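Local coordinates for protein proteinase K (Serratia sp., PDB 2B6N) that probably hydrolyses peptide bonds inside proteins as a calcium-binding, subtilisin-like serine endopeptidase of the proteinase K type, at residues 115-118 with 119-123; 170-173 with 174-177; 231-234 with 235-238; 242-246 with 247-251. All blocks are in the same frame, centred on the assembly; numbering follows the deposited sequence.

Interaction 1: residues 115-118 with 119-123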
loop_
_atom_site.group_PDB
_atom_site.type_symbol
_atom_site.label_atom_id
_atom_site.label_comp_id
_atom_site.label_asym_id
_atom_site.label_seq_id
_atom_site.Cartn_x
_atom_site.Cartn_y
_atom_site.Cartn_z
ATOM N N ASN A 115 -15.777 1.408 -5.411
ATOM C CA ASN A 115 -16.589 2.199 -6.317
ATOM C C ASN A 115 -16.486 3.663 -5.951
ATOM O O ASN A 115 -16.401 4.512 -6.833
ATOM C CB ASN A 115 -18.053 1.746 -6.321
ATOM C CG ASN A 115 -18.252 0.369 -6.963
ATOM O OD1 ASN A 115 -17.420 -0.108 -7.738
ATOM N ND2 ASN A 115 -19.380 -0.263 -6.652
ATOM N N TRP A 116 -16.486 3.958 -4.647
ATOM C CA TRP A 116 -16.377 5.344 -4.185
ATOM C C TRP A 116 -15.122 6.003 -4.743
ATOM O O TRP A 116 -15.190 7.122 -5.251
ATOM C CB TRP A 116 -16.437 5.471 -2.646
ATOM C CG TRP A 116 -16.535 6.919 -2.205
ATOM C CD1 TRP A 116 -17.676 7.646 -2.008
ATOM C CD2 TRP A 116 -15.446 7.810 -1.978
ATOM N NE1 TRP A 116 -17.366 8.931 -1.635
ATOM C CE2 TRP A 116 -16.000 9.064 -1.621
ATOM C CE3 TRP A 116 -14.051 7.675 -2.035
ATOM C CZ2 TRP A 116 -15.207 10.172 -1.314
ATOM C CZ3 TRP A 116 -13.256 8.784 -1.721
ATOM C CH2 TRP A 116 -13.844 10.014 -1.369
ATOM N N VAL A 117 -13.981 5.317 -4.638
ATOM C CA VAL A 117 -12.718 5.840 -5.208
ATOM C C VAL A 117 -12.848 6.078 -6.722
ATOM O O VAL A 117 -12.479 7.157 -7.211
ATOM C CB VAL A 117 -11.497 4.920 -4.897
ATOM C CG1 VAL A 117 -10.210 5.440 -5.595
ATOM C CG2 VAL A 117 -11.271 4.825 -3.372
ATOM N N LYS A 118 -13.354 5.071 -7.447
ATOM C CA LYS A 118 -13.598 5.182 -8.896
ATOM C C LYS A 118 -14.405 6.443 -9.238
ATOM O O LYS A 118 -14.055 7.187 -10.162
ATOM C CB LYS A 118 -14.329 3.938 -9.425
ATOM C CG LYS A 118 -14.653 4.007 -10.927
ATOM C CD LYS A 118 -15.312 2.743 -11.404
ATOM C CE LYS A 118 -16.760 2.645 -10.931
ATOM N NZ LYS A 118 -17.350 1.325 -11.324
ATOM N N ASN A 119 -15.469 6.682 -8.477
ATOM C CA ASN A 119 -16.378 7.778 -8.773
ATOM C C ASN A 119 -15.895 9.140 -8.303
ATOM O O ASN A 119 -16.349 10.157 -8.824
ATOM C CB ASN A 119 -17.795 7.464 -8.262
ATOM C CG ASN A 119 -18.377 6.226 -8.921
ATOM O OD1 ASN A 119 -18.114 5.943 -10.097
ATOM N ND2 ASN A 119 -19.159 5.477 -8.174
ATOM N N ASN A 120 -14.964 9.161 -7.349
ATOM C CA ASN A 120 -14.565 10.405 -6.689
ATOM C C ASN A 120 -13.123 10.850 -6.904
ATOM O O ASN A 120 -12.794 12.015 -6.675
ATOM C CB ASN A 120 -14.866 10.331 -5.207
ATOM C CG ASN A 120 -16.337 10.479 -4.931
ATOM O OD1 ASN A 120 -16.845 11.597 -4.855
ATOM N ND2 ASN A 120 -17.040 9.365 -4.839
ATOM N N ALA A 121 -12.267 9.943 -7.344
ATOM C CA ALA A 121 -10.883 10.319 -7.631
ATOM C C ALA A 121 -10.820 11.405 -8.716
ATOM O O ALA A 121 -11.537 11.344 -9.716
ATOM C CB ALA A 121 -10.061 9.105 -8.043
ATOM N N SER A 122 -9.976 12.408 -8.492
ATOM C CA SER A 122 -9.730 13.465 -9.482
ATOM C C SER A 122 -8.226 13.723 -9.543
ATOM O O SER A 122 -7.597 13.943 -8.510
ATOM C CB SER A 122 -10.480 14.753 -9.102
ATOM N N GLY A 123 -7.644 13.656 -10.736
ATOM C CA GLY A 123 -6.205 13.905 -10.888
ATOM C C GLY A 123 -5.430 12.620 -10.669
ATOM O O GLY A 123 -6.040 11.565 -10.467
#
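Asn-120 folds its side chain back over the indole of Trp-116, one turn earlier, at the C-terminal end of helix 107-120. This helix packs on the parallel sheet of the subtilase fold. The indole swings toward the helix end because CG of Trp-116 is anti to the backbone N (chi1 -171°). The amide of Asn-120 stacks on one ring face, the two planes 18° apart. ND2 of Asn-120 sits over the five-membered ring, 3.2 Å from NE1 of Trp-116. Both atoms are donors, so this is stacking and not a hydrogen bond. CB of Asn-120 makes a CH-pi contact, 3.8 Å from the centroid of the six-membered ring of Trp-116 and nearly on its normal. The amide is held in this pose by a bond from Asn-120 ND2 to Trp-116 O of 2.9 Å. The acceptor lies in the plane of the amide. This side-chain bond adds to the backbone bonding at the last turn. There Val-117 O accepts from both Asn-120 N and Ala-121 N. Ala-121 is the first residue to leave helical angles. Trp-116 and Val-117 also reach Phe-36 and Val-96 on the sheet. Lys-118, which also touches helix 137-148, runs alongside the exposed Asn-119. The lysine chain bends at chi3 (74°), and CE of Lys-118 comes 3.7 Å from OD1 of Asn-119.

Interaction 2: residues 170-173 with 174-177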
loop_
_atom_site.group_PDB
_atom_site.type_symbol
_atom_site.label_atom_id
_atom_site.label_comp_id
_atom_site.label_asym_id
_atom_site.label_seq_id
_atom_site.Cartn_x
_atom_site.Cartn_y
_atom_site.Cartn_z
ATOM N N ALA A 170 -6.481 -9.878 -4.204
ATOM C CA ALA A 170 -5.129 -10.337 -4.612
ATOM C C ALA A 170 -5.047 -10.878 -6.050
ATOM O O ALA A 170 -4.090 -10.565 -6.801
ATOM C CB ALA A 170 -4.566 -11.377 -3.611
ATOM N N ARG A 171 -6.034 -11.675 -6.441
ATOM C CA ARG A 171 -5.993 -12.344 -7.751
ATOM C C ARG A 171 -6.470 -11.454 -8.886
ATOM O O ARG A 171 -6.297 -11.811 -10.074
ATOM C CB ARG A 171 -6.831 -13.641 -7.701
ATOM C CG ARG A 171 -8.330 -13.361 -7.721
ATOM C CD ARG A 171 -9.182 -14.652 -7.597
ATOM N NE ARG A 171 -10.544 -14.342 -8.041
ATOM C CZ ARG A 171 -11.462 -15.214 -8.470
ATOM N NH1 ARG A 171 -11.218 -16.509 -8.545
ATOM N NH2 ARG A 171 -12.652 -14.754 -8.834
ATOM N N ALA A 172 -7.092 -10.316 -8.547
ATOM C CA ALA A 172 -7.693 -9.447 -9.569
ATOM C C ALA A 172 -6.634 -9.095 -10.620
ATOM O O ALA A 172 -5.555 -8.618 -10.283
ATOM C CB ALA A 172 -8.280 -8.175 -8.956
ATOM N N ALA A 173 -6.962 -9.328 -11.891
ATOM C CA ALA A 173 -5.984 -9.177 -12.994
ATOM C C ALA A 173 -5.241 -7.850 -12.996
ATOM O O ALA A 173 -4.022 -7.799 -13.197
ATOM C CB ALA A 173 -6.679 -9.356 -14.325
ATOM N N ASP A 174 -5.974 -6.765 -12.784
ATOM C CA ASP A 174 -5.379 -5.449 -12.946
ATOM C C ASP A 174 -4.953 -4.783 -11.638
ATOM O O ASP A 174 -4.517 -3.633 -11.647
ATOM C CB ASP A 174 -6.273 -4.539 -13.793
ATOM C CG ASP A 174 -6.293 -4.964 -15.248
ATOM O OD1 ASP A 174 -5.304 -5.572 -15.713
ATOM O OD2 ASP A 174 -7.297 -4.715 -15.914
ATOM N N ALA A 175 -5.086 -5.511 -10.532
ATOM C CA ALA A 175 -4.494 -5.091 -9.254
ATOM C C ALA A 175 -2.990 -5.291 -9.324
ATOM O O ALA A 175 -2.515 -6.225 -9.993
ATOM C CB ALA A 175 -5.087 -5.893 -8.091
ATOM N N ILE A 176 -2.238 -4.406 -8.669
ATOM C CA ILE A 176 -0.806 -4.653 -8.412
ATOM C C ILE A 176 -0.775 -5.374 -7.067
ATOM O O ILE A 176 -1.147 -4.795 -6.032
ATOM C CB ILE A 176 0.018 -3.354 -8.337
ATOM C CG1 ILE A 176 -0.002 -2.627 -9.688
ATOM C CG2 ILE A 176 1.490 -3.644 -7.958
ATOM C CD1 ILE A 176 0.301 -1.136 -9.562
ATOM N N THR A 177 -0.358 -6.634 -7.088
ATOM C CA THR A 177 -0.444 -7.507 -5.896
ATOM C C THR A 177 0.936 -7.659 -5.271
ATOM O O THR A 177 1.892 -8.008 -5.960
ATOM C CB THR A 177 -1.091 -8.869 -6.267
ATOM O OG1 THR A 177 -2.435 -8.614 -6.718
ATOM C CG2 THR A 177 -1.124 -9.852 -5.058
HETATM O O HOH W 1 -1.402 -6.189 -12.573
#
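With chi1 at -63°, Thr-177 sets its hydroxyl beside its own backbone N and its methyl CG2 anti to that N. Both branches then face Ala-170. OG1 of Thr-177 donates to Ala-170 O over a short 2.6 Å. The donor is tilted only 15° from the carbonyl plane. CG2 of Thr-177 lies 4.0 Å from CB of Ala-170, so one side chain makes a polar and an apolar contact with the same residue. The hydroxyl is buried, and this bond gives its proton a partner. Between these ends the chain reverses direction in a type I beta turn from Ala-172 to Ala-175. Ala-175 N closes the turn on Ala-172 O at 3.2 Å. This donor stands well above the carbonyl plane. The methyl groups of the same two residues meet, CB of Ala-172 to CB of Ala-175, at 4.0 Å. A water bridges two carbonyls of the turn. It donates to Ala-173 O and to Ala-175 O, the latter at 2.8 Å. The backbone N of Asp-174 is bonded to OD1 of Asn-144 on helix 137-148. Arg-171 forms a salt bridge with Asp-140 on that helix. Ile-176 pairs through its backbone with Phe-153 and Val-155. The beta turn thus stands at the entry to strand 176-181, in the parallel sheet typical of the subtilase fold.

Interaction 3: residues 231-234 with 235-238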
loop_
_atom_site.group_PDB
_atom_site.type_symbol
_atom_site.label_atom_id
_atom_site.label_comp_id
_atom_site.label_asym_id
_atom_site.label_seq_id
_atom_site.Cartn_x
_atom_site.Cartn_y
_atom_site.Cartn_z
ATOM N N ALA A 231 2.266 1.417 -3.039
ATOM C CA ALA A 231 1.363 2.543 -3.281
ATOM C C ALA A 231 2.095 3.886 -3.191
ATOM O O ALA A 231 1.875 4.782 -4.020
ATOM C CB ALA A 231 0.179 2.505 -2.287
ATOM N N GLY A 232 2.987 4.006 -2.204
ATOM C CA GLY A 232 3.783 5.215 -2.024
ATOM C C GLY A 232 4.706 5.469 -3.205
ATOM O O GLY A 232 4.841 6.595 -3.646
ATOM N N VAL A 233 5.320 4.409 -3.735
ATOM C CA VAL A 233 6.198 4.541 -4.912
ATOM C C VAL A 233 5.397 4.875 -6.170
ATOM O O VAL A 233 5.822 5.703 -6.973
ATOM C CB VAL A 233 7.118 3.304 -5.099
ATOM C CG1 VAL A 233 7.903 3.357 -6.428
ATOM C CG2 VAL A 233 8.108 3.192 -3.908
ATOM N N ALA A 234 4.244 4.238 -6.360
ATOM C CA ALA A 234 3.316 4.701 -7.427
ATOM C C ALA A 234 3.089 6.220 -7.360
ATOM O O ALA A 234 3.148 6.909 -8.389
ATOM C CB ALA A 234 1.973 3.957 -7.337
ATOM N N ALA A 235 2.850 6.736 -6.149
ATOM C CA ALA A 235 2.657 8.174 -5.947
ATOM C C ALA A 235 3.889 8.975 -6.340
ATOM O O ALA A 235 3.761 10.045 -6.931
ATOM C CB ALA A 235 2.267 8.493 -4.506
ATOM N N LEU A 236 5.080 8.472 -6.010
ATOM C CA LEU A 236 6.327 9.109 -6.482
ATOM C C LEU A 236 6.384 9.185 -7.999
ATOM O O LEU A 236 6.719 10.233 -8.562
ATOM C CB LEU A 236 7.563 8.347 -5.994
ATOM C CG LEU A 236 7.813 8.246 -4.487
ATOM C CD1 LEU A 236 9.127 7.510 -4.214
ATOM C CD2 LEU A 236 7.833 9.610 -3.818
ATOM N N TYR A 237 6.060 8.073 -8.662
ATOM C CA TYR A 237 6.133 8.007 -10.124
ATOM C C TYR A 237 5.112 8.941 -10.771
ATOM O O TYR A 237 5.367 9.505 -11.819
ATOM C CB TYR A 237 5.894 6.587 -10.642
ATOM C CG TYR A 237 6.944 5.547 -10.283
ATOM C CD1 TYR A 237 6.778 4.234 -10.704
ATOM C CD2 TYR A 237 8.075 5.861 -9.518
ATOM C CE1 TYR A 237 7.716 3.244 -10.405
ATOM C CE2 TYR A 237 9.037 4.868 -9.205
ATOM C CZ TYR A 237 8.832 3.564 -9.660
ATOM O OH TYR A 237 9.709 2.550 -9.365
ATOM N N LEU A 238 3.950 9.094 -10.135
ATOM C CA LEU A 238 2.880 9.956 -10.661
ATOM C C LEU A 238 3.144 11.448 -10.404
ATOM O O LEU A 238 2.580 12.304 -11.084
ATOM C CB LEU A 238 1.530 9.513 -10.096
ATOM C CG LEU A 238 0.894 8.276 -10.755
ATOM C CD1 LEU A 238 -0.267 7.723 -9.893
ATOM C CD2 LEU A 238 0.432 8.566 -12.196
#
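The ring of Tyr-237 carries CG1 of Val-233 over one face. Both residues lie on helix 223-240, a buried helix of the subtilase fold whose first turn carries the predicted catalytic serine, Ser-224. CG1 of Val-233 is 3.4 Å from CE2 of Tyr-237 and just as near to CZ, so the methyl sits over the outer half of the ring. The carbonyl oxygen of Ala-234 approaches the same ring obliquely. The two side chains are one turn apart and run side by side in the same direction. Different first torsions bring them together. Val-233 CG1 is anti to the backbone N (chi1 173°), while the ring of Tyr-237 is anti to its carbonyl carbon (chi1 -66°). The valine methyl thus leans along the helix and the ring folds back to meet it. Beyond the helix, the hydroxyl of Tyr-237 is hydrogen-bonded to Phe-275 O, and the ring makes a cation-pi contact with Arg-256. The first ties the hydroxyl to the C-terminal part of the chain, the second the ring to the end of helix 246-256. The other valine branch takes a separate neighbour: CG2 of Val-233 lies 4.4 Å from CD1 of Leu-236. Under the side chains runs a regular ladder of i to i+4 bonds. It includes Tyr-237 N to Val-233 O at 2.9 Å. Small residues line the helix: Ala-231 touches Asn-128, and Ala-234 touches Val-126 of the central sheet. On the last turn, Leu-238 brings CG within 3.5 Å of Ala-234 O.

Interaction 4: residues 242-246 with 247-251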
loop_
_atom_site.group_PDB
_atom_site.type_symbol
_atom_site.label_atom_id
_atom_site.label_comp_id
_atom_site.label_asym_id
_atom_site.label_seq_id
_atom_site.Cartn_x
_atom_site.Cartn_y
_atom_site.Cartn_z
ATOM N N PRO A 242 2.819 12.803 -14.191
ATOM C CA PRO A 242 1.366 12.704 -13.956
ATOM C C PRO A 242 0.556 12.162 -15.140
ATOM O O PRO A 242 -0.654 11.993 -15.017
ATOM C CB PRO A 242 0.942 14.143 -13.621
ATOM C CG PRO A 242 2.019 15.019 -14.149
ATOM C CD PRO A 242 3.293 14.197 -14.240
ATOM N N ASN A 243 1.220 11.854 -16.251
ATOM C CA ASN A 243 0.533 11.345 -17.426
ATOM C C ASN A 243 0.494 9.833 -17.547
ATOM O O ASN A 243 -0.086 9.307 -18.499
ATOM C CB ASN A 243 1.092 11.976 -18.706
ATOM C CG ASN A 243 0.738 13.432 -18.825
ATOM O OD1 ASN A 243 -0.398 13.830 -18.585
ATOM N ND2 ASN A 243 1.712 14.241 -19.198
ATOM N N LEU A 244 1.103 9.128 -16.590
ATOM C CA LEU A 244 1.119 7.673 -16.633
ATOM C C LEU A 244 -0.269 7.099 -16.362
ATOM O O LEU A 244 -0.941 7.517 -15.420
ATOM C CB LEU A 244 2.099 7.123 -15.596
ATOM C CG LEU A 244 3.565 7.527 -15.728
ATOM C CD1 LEU A 244 4.293 7.066 -14.453
ATOM C CD2 LEU A 244 4.161 6.900 -17.005
ATOM N N SER A 245 -0.692 6.151 -17.196
ATOM C CA SER A 245 -1.884 5.358 -16.912
ATOM C C SER A 245 -1.509 4.311 -15.867
ATOM O O SER A 245 -0.321 4.037 -15.661
ATOM C CB SER A 245 -2.349 4.626 -18.168
ATOM O OG SER A 245 -1.416 3.604 -18.493
ATOM N N PRO A 246 -2.516 3.694 -15.222
ATOM C CA PRO A 246 -2.245 2.550 -14.338
ATOM C C PRO A 246 -1.350 1.468 -14.945
ATOM O O PRO A 246 -0.418 1.002 -14.282
ATOM C CB PRO A 246 -3.647 2.002 -14.041
ATOM C CG PRO A 246 -4.516 3.224 -14.080
ATOM C CD PRO A 246 -3.945 4.060 -15.224
ATOM N N ALA A 247 -1.615 1.080 -16.197
ATOM C CA ALA A 247 -0.810 0.064 -16.857
ATOM C C ALA A 247 0.655 0.508 -16.971
ATOM O O ALA A 247 1.576 -0.304 -16.798
ATOM C CB ALA A 247 -1.394 -0.268 -18.238
ATOM N N GLN A 248 0.855 1.792 -17.253
ATOM C CA GLN A 248 2.214 2.368 -17.368
ATOM C C GLN A 248 2.905 2.466 -15.997
ATOM O O GLN A 248 4.116 2.227 -15.899
ATOM C CB GLN A 248 2.156 3.731 -18.040
ATOM C CG GLN A 248 1.730 3.668 -19.524
ATOM C CD GLN A 248 1.515 5.031 -20.158
ATOM O OE1 GLN A 248 1.029 5.973 -19.523
ATOM N NE2 GLN A 248 1.888 5.148 -21.444
ATOM N N VAL A 249 2.140 2.819 -14.957
ATOM C CA VAL A 249 2.657 2.747 -13.575
ATOM C C VAL A 249 3.105 1.315 -13.231
ATOM O O VAL A 249 4.191 1.114 -12.694
ATOM C CB VAL A 249 1.658 3.302 -12.537
ATOM C CG1 VAL A 249 2.181 3.072 -11.119
ATOM C CG2 VAL A 249 1.394 4.805 -12.807
ATOM N N THR A 250 2.262 0.328 -13.541
ATOM C CA THR A 250 2.582 -1.077 -13.297
ATOM C C THR A 250 3.881 -1.481 -13.991
ATOM O O THR A 250 4.761 -2.101 -13.375
ATOM C CB THR A 250 1.422 -2.016 -13.739
ATOM O OG1 THR A 250 0.230 -1.633 -13.060
ATOM C CG2 THR A 250 1.727 -3.476 -13.414
ATOM N N ASN A 251 3.992 -1.135 -15.276
ATOM C CA ASN A 251 5.196 -1.442 -16.046
ATOM C C ASN A 251 6.460 -0.776 -15.496
ATOM O O ASN A 251 7.534 -1.405 -15.474
ATOM C CB ASN A 251 5.017 -1.059 -17.519
ATOM C CG ASN A 251 6.207 -1.469 -18.369
ATOM O OD1 ASN A 251 6.912 -0.620 -18.909
ATOM N ND2 ASN A 251 6.450 -2.771 -18.478
#
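Ser-245 and Gln-248 grip each other reciprocally, each backbone N-H bonded to the other's side chain. This is a capping box at the N terminus of helix 246-256 in the subtilase fold. Here the return bond is made by a glutamine amide oxygen. Ser-245 N donates to Gln-248 OE1 at 2.9 Å, with a nearly straight N-H...O angle of 167°. In the other direction, Gln-248 N donates to Ser-245 OG at 3.2 Å. The serine is the N-cap. Its OG lies between its backbone N and carbonyl carbon (chi1 70°), facing the first turn. Gln-248 starts back toward the cap with CG beside its own N, then stays extended (chi2 173°), which carries its amide oxygen to the serine N-H. CG of Gln-248 passes 3.3 Å from Ser-245 OG. The regular helix bonds begin with Val-249 N to Ser-245 O at 2.8 Å. Pro-246 follows as the first helical residue, where its lack of an N-H costs no helix bond. Leu-244, just before the cap, lies across the first turn. Its CD2 comes 3.9 Å from CB of Gln-248. Leu-244 and Val-249 both pack on Leu-238 of helix 223-240, and Val-249 also reaches Thr-152. The side chains of Leu-244 and Val-249 meet at about a right angle, with CB of Leu-244 3.7 Å from CG2 of Val-249.

In the fold
All four contacts are local and follow one another along the chain, so none nests in or crosses another. Interaction 1 ends helix 107-120, which packs against strands 34-39 and 92-97. Interaction 2 closes the turn that leads into strand 176-181, farther along the same parallel sheet. Interaction 3 is one stretch of the buried helix 223-240, and interaction 4 starts the next helix, 246-256, after a short loop. Interactions 3 and 4 touch, and the two helices pack together here, with Ala-234 against Val-249. Interaction 4 also meets interaction 2, where Ile-176 packs on Thr-250. Interaction 1 touches none of the others; its nearest atoms are about 6 Å from those of interaction 4.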